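Local coordinates for protein cellobiose 2-epimerase (Caldibacillus thermoamylovorans, PDB 5ZHB) that probably catalyses the reversible epimerisation of cellobiose at C2 of its reducing-end glucose, giving the glucosyl-mannose epimer, at residues 122-125 with 126-130; 133-136 with 137-141. One frame throughout, in Å; residues are numbered along the deposited sequence.

Contact 1 of 2, residues 122-125 with 126-130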
loop_
_atom_site.group_PDB
_atom_site.type_symbol
_atom_site.label_atom_id
_atom_site.label_comp_id
_atom_site.label_asym_id
_atom_site.label_seq_id
_atom_site.Cartn_x
_atom_site.Cartn_y
_atom_site.Cartn_z
ATOM N N THR A 122 -12.678 3.910 4.929
ATOM C CA THR A 122 -13.632 2.849 4.651
ATOM C C THR A 122 -13.362 1.657 5.561
ATOM O O THR A 122 -14.305 1.103 6.108
ATOM C CB THR A 122 -13.677 2.502 3.161
ATOM O OG1 THR A 122 -12.402 2.101 2.663
ATOM C CG2 THR A 122 -14.166 3.682 2.345
ATOM N N GLU A 123 -12.088 1.318 5.815
ATOM C CA GLU A 123 -11.782 0.208 6.698
ATOM C C GLU A 123 -12.265 0.507 8.125
ATOM O O GLU A 123 -12.819 -0.359 8.810
ATOM C CB GLU A 123 -10.288 -0.089 6.698
ATOM C CG GLU A 123 -9.911 -1.424 7.334
ATOM C CD GLU A 123 -10.404 -2.647 6.562
ATOM O OE1 GLU A 123 -10.829 -2.565 5.387
ATOM O OE2 GLU A 123 -10.376 -3.707 7.206
ATOM N N TYR A 124 -12.071 1.747 8.580
ATOM C CA TYR A 124 -12.516 2.134 9.905
ATOM C C TYR A 124 -14.040 2.051 9.947
ATOM O O TYR A 124 -14.619 1.599 10.934
ATOM C CB TYR A 124 -11.973 3.532 10.203
ATOM C CG TYR A 124 -12.320 4.042 11.594
ATOM C CD1 TYR A 124 -11.716 3.507 12.711
ATOM C CD2 TYR A 124 -13.176 5.128 11.764
ATOM C CE1 TYR A 124 -11.988 4.004 13.973
ATOM C CE2 TYR A 124 -13.469 5.620 13.021
ATOM C CZ TYR A 124 -12.878 5.051 14.128
ATOM O OH TYR A 124 -13.124 5.526 15.397
ATOM N N TYR A 125 -14.684 2.438 8.842
ATOM C CA TYR A 125 -16.133 2.370 8.786
ATOM C C TYR A 125 -16.581 0.912 8.916
ATOM O O TYR A 125 -17.555 0.617 9.597
ATOM C CB TYR A 125 -16.634 3.040 7.514
ATOM C CG TYR A 125 -18.151 3.015 7.412
ATOM C CD1 TYR A 125 -18.933 3.936 8.105
ATOM C CD2 TYR A 125 -18.792 2.033 6.671
ATOM C CE1 TYR A 125 -20.321 3.912 8.010
ATOM C CE2 TYR A 125 -20.172 1.984 6.588
ATOM C CZ TYR A 125 -20.936 2.934 7.242
ATOM O OH TYR A 125 -22.289 2.868 7.102
ATOM N N ARG A 126 -15.842 -0.022 8.308
ATOM C CA ARG A 126 -16.223 -1.426 8.378
ATOM C C ARG A 126 -16.380 -1.869 9.833
ATOM O O ARG A 126 -17.245 -2.687 10.124
ATOM C CB ARG A 126 -15.253 -2.356 7.634
ATOM C CG ARG A 126 -15.267 -2.070 6.140
ATOM C CD ARG A 126 -14.235 -2.831 5.345
ATOM N NE ARG A 126 -14.545 -4.261 5.306
ATOM C CZ ARG A 126 -13.725 -5.204 4.884
ATOM N NH1 ARG A 126 -12.492 -4.914 4.503
ATOM N NH2 ARG A 126 -14.129 -6.461 4.888
ATOM N N VAL A 127 -15.539 -1.372 10.738
ATOM C CA VAL A 127 -15.549 -1.863 12.107
ATOM C C VAL A 127 -16.270 -0.917 13.073
ATOM O O VAL A 127 -16.359 -1.272 14.245
ATOM C CB VAL A 127 -14.136 -2.190 12.632
ATOM C CG1 VAL A 127 -13.463 -3.243 11.755
ATOM C CG2 VAL A 127 -13.233 -0.966 12.776
ATOM N N THR A 128 -16.710 0.281 12.640
ATOM C CA THR A 128 -17.334 1.223 13.572
ATOM C C THR A 128 -18.744 1.618 13.148
ATOM O O THR A 128 -19.570 1.882 14.019
ATOM C CB THR A 128 -16.539 2.513 13.773
ATOM O OG1 THR A 128 -16.435 3.074 12.468
ATOM C CG2 THR A 128 -15.223 2.283 14.486
ATOM N N GLN A 129 -18.980 1.671 11.830
ATOM C CA GLN A 129 -20.185 2.255 11.265
ATOM C C GLN A 129 -20.271 3.732 11.637
ATOM O O GLN A 129 -21.368 4.260 11.800
ATOM C CB GLN A 129 -21.440 1.522 11.747
ATOM C CG GLN A 129 -21.454 0.042 11.393
ATOM C CD GLN A 129 -22.407 -0.273 10.265
ATOM O OE1 GLN A 129 -22.460 0.416 9.238
ATOM N NE2 GLN A 129 -23.213 -1.303 10.480
ATOM N N ASN A 130 -19.112 4.385 11.790
ATOM C CA ASN A 130 -19.065 5.813 12.038
ATOM C C ASN A 130 -19.391 6.559 10.747
ATOM O O ASN A 130 -18.565 6.636 9.833
ATOM C CB ASN A 130 -17.722 6.242 12.627
ATOM C CG ASN A 130 -17.644 7.727 12.906
ATOM O OD1 ASN A 130 -18.189 8.541 12.158
ATOM N ND2 ASN A 130 -16.987 8.103 13.986
#
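Tyr125 lays its ring against the turn that ends helix 111-128. With CG anti to the backbone N (chi1 -179°), the ring runs down towards the end of the helix, and Gln129 CA sits over one face, 4.0 Å from the ring centroid in a CH-pi contact. The backbone carbonyl of Asn130 comes in at the edge, Asn130 O lying 3.2 Å from Tyr125 CD1. Tyr124 repeats the theme with a methyl group: Thr128 CG2 stands over one face of its ring, 3.8 Å from the centroid, while the phenol OH of Tyr124 is hydrogen-bonded to Asn76. Thr128 OG1 meanwhile donates to Tyr124 O at 2.8 Å, approaching from the opposite face of the carbonyl plane to Val127 N, and accepts from Asn130 N in an ST turn. On the other flank, the chain of Arg126 bends at chi3 (69°) and brings NH1 to the syn side of Glu123 OE1, 3.0 Å away, in a salt bridge whose carboxylate and guanidinium planes are nearly perpendicular (89°). Glu123 OE2 is salt-bridged to Arg64, so the buried carboxylate is shared by two arginines. An alanine in place of Arg126 removes the guanidinium and would probably leave Glu123 OE1 without its charged mate on this helix. Tyr125 O accepts from both Thr128 N and Gln129 N, the latter at 2.9 Å. Gln129 then turns to positive phi and Asn130 takes the N-cap of helix 131-145, a tight helix-to-helix turn within the alpha-helical barrel of the N-acylglucosamine 2-epimerase family.

Contact 2 of 2, residues 133-136 with 137-141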
loop_
_atom_site.group_PDB
_atom_site.type_symbol
_atom_site.label_atom_id
_atom_site.label_comp_id
_atom_site.label_asym_id
_atom_site.label_seq_id
_atom_site.Cartn_x
_atom_site.Cartn_y
_atom_site.Cartn_z
ATOM N N ALA A 133 -16.932 9.061 9.274
ATOM C CA ALA A 133 -15.815 8.425 8.584
ATOM C C ALA A 133 -16.197 8.138 7.134
ATOM O O ALA A 133 -15.418 8.421 6.229
ATOM C CB ALA A 133 -15.396 7.161 9.322
ATOM N N LEU A 134 -17.418 7.618 6.911
ATOM C CA LEU A 134 -17.855 7.279 5.565
ATOM C C LEU A 134 -18.053 8.542 4.722
ATOM O O LEU A 134 -17.698 8.541 3.539
ATOM C CB LEU A 134 -19.116 6.409 5.579
ATOM C CG LEU A 134 -19.728 6.109 4.204
ATOM C CD1 LEU A 134 -18.714 5.416 3.296
ATOM C CD2 LEU A 134 -21.009 5.274 4.285
ATOM N N ASP A 135 -18.625 9.603 5.320
ATOM C CA ASP A 135 -18.801 10.893 4.654
ATOM C C ASP A 135 -17.446 11.471 4.236
ATOM O O ASP A 135 -17.291 12.081 3.185
ATOM C CB ASP A 135 -19.466 11.902 5.580
ATOM C CG ASP A 135 -19.662 13.305 5.012
ATOM O OD1 ASP A 135 -20.362 13.435 3.983
ATOM O OD2 ASP A 135 -19.097 14.269 5.590
ATOM N N TYR A 136 -16.468 11.355 5.125
ATOM C CA TYR A 136 -15.124 11.828 4.823
ATOM C C TYR A 136 -14.603 11.076 3.604
ATOM O O TYR A 136 -14.069 11.694 2.686
ATOM C CB TYR A 136 -14.265 11.672 6.074
ATOM C CG TYR A 136 -14.267 12.857 7.031
ATOM C CD1 TYR A 136 -14.026 14.150 6.580
ATOM C CD2 TYR A 136 -14.460 12.674 8.397
ATOM C CE1 TYR A 136 -14.004 15.224 7.461
ATOM C CE2 TYR A 136 -14.426 13.738 9.291
ATOM C CZ TYR A 136 -14.189 15.017 8.824
ATOM O OH TYR A 136 -14.119 16.075 9.690
ATOM N N ALA A 137 -14.824 9.743 3.586
ATOM C CA ALA A 137 -14.366 8.902 2.484
ATOM C C ALA A 137 -14.992 9.357 1.166
ATOM O O ALA A 137 -14.300 9.564 0.157
ATOM C CB ALA A 137 -14.673 7.445 2.771
ATOM N N LYS A 138 -16.305 9.599 1.205
ATOM C CA LYS A 138 -17.016 10.087 0.036
ATOM C C LYS A 138 -16.510 11.458 -0.399
ATOM O O LYS A 138 -16.406 11.688 -1.595
ATOM C CB LYS A 138 -18.531 10.078 0.258
ATOM C CG LYS A 138 -19.117 8.689 0.489
ATOM C CD LYS A 138 -20.638 8.651 0.455
ATOM C CE LYS A 138 -21.229 7.407 1.030
ATOM N NZ LYS A 138 -22.688 7.500 1.061
ATOM N N GLN A 139 -16.212 12.375 0.532
ATOM C CA GLN A 139 -15.633 13.655 0.128
ATOM C C GLN A 139 -14.318 13.469 -0.646
ATOM O O GLN A 139 -14.069 14.152 -1.635
ATOM C CB GLN A 139 -15.325 14.610 1.279
ATOM C CG GLN A 139 -16.559 15.155 1.987
ATOM C CD GLN A 139 -16.192 16.112 3.103
ATOM O OE1 GLN A 139 -15.370 17.019 2.908
ATOM N NE2 GLN A 139 -16.769 15.885 4.278
ATOM N N LEU A 140 -13.426 12.604 -0.153
ATOM C CA LEU A 140 -12.148 12.395 -0.819
ATOM C C LEU A 140 -12.367 11.764 -2.193
ATOM O O LEU A 140 -11.715 12.165 -3.136
ATOM C CB LEU A 140 -11.234 11.538 0.059
ATOM C CG LEU A 140 -10.917 12.110 1.443
ATOM C CD1 LEU A 140 -10.045 11.185 2.286
ATOM C CD2 LEU A 140 -10.248 13.459 1.272
ATOM N N TYR A 141 -13.267 10.773 -2.282
ATOM C CA TYR A 141 -13.663 10.162 -3.551
ATOM C C TYR A 141 -14.077 11.255 -4.542
ATOM O O TYR A 141 -13.647 11.276 -5.692
ATOM C CB TYR A 141 -14.759 9.120 -3.269
ATOM C CG TYR A 141 -15.517 8.598 -4.485
ATOM C CD1 TYR A 141 -14.862 7.886 -5.487
ATOM C CD2 TYR A 141 -16.880 8.844 -4.655
ATOM C CE1 TYR A 141 -15.533 7.447 -6.616
ATOM C CE2 TYR A 141 -17.569 8.393 -5.776
ATOM C CZ TYR A 141 -16.897 7.673 -6.747
ATOM O OH TYR A 141 -17.538 7.240 -7.869
#
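The ring of Tyr136 and the amide of Gln139 lie side by side and point the same way, their planes 32° apart. Gln139 NE2 approaches the ring obliquely, 4.0 Å from Tyr136 CD1. Among its outside neighbours, Phe87 meets the ring with the planes at about 55°, and Tyr79 and Thr83 of helix 69-86 touch the Tyr136 side chain. The Tyr136-Gln139 pair is an i to i+3 contact on one alpha-helix, 131-145, a member of the alpha-helical barrel of this epimerase family, and the i to i+4 pairs follow. The helix backbone is regular. Ala137, Lys138, Gln139 and Leu140 each donate N-H to the carbonyl four residues earlier, the bond from Lys138 N to Leu134 O measuring 2.9 Å.

Outside this spine, two side-chain pairs one turn apart bridge the helix in different ways. Leu134 and Lys138 meet through carbon: the lysine chain, extended beyond CG, passes its CE 3.7 Å from Leu134 CG, with both leucine methyls nearby. The charged end of Lys138 goes on to a cation-pi contact with Trp200, so the aliphatic part lies on the leucine while the ammonium serves a second partner. Leu134 itself also packs on Tyr125 and Val199. The remaining pair is polar and lies towards solvent, where Asp135 is exposed. Its CG is anti to the backbone N (chi1 178°), which turns the carboxylate along the helix towards Gln139. There Gln139 NE2 donates to Asp135 OD2 at 3.1 Å, the oxygen lying in the amide plane while the nitrogen stands above the carboxylate plane, 51° out of it.

In the fold
The two contacts illustrate how successive helices of a helical barrel differ in their chemistry. Contact 1 lies at the C-terminal end of helix 111-128 and contact 2 within helix 131-145, the next in the chain; both are partly buried, with centres 11 Å apart. They pack directly: Tyr125 CD1 is 3.5 Å from Leu134 CB, and Thr122 CG2 is 3.8 Å from Ala137 CB. Asn130 joins them through its OD1, which accepts from Ala133 N. Place accounts for the contrast: contact 1 combines an ion pair whose carboxylate is buried with ring faces and turn-ending bonds, whereas contact 2 has uninterrupted helical bonding, buried alanines and leucines and an amide-carboxylate pair at the surface.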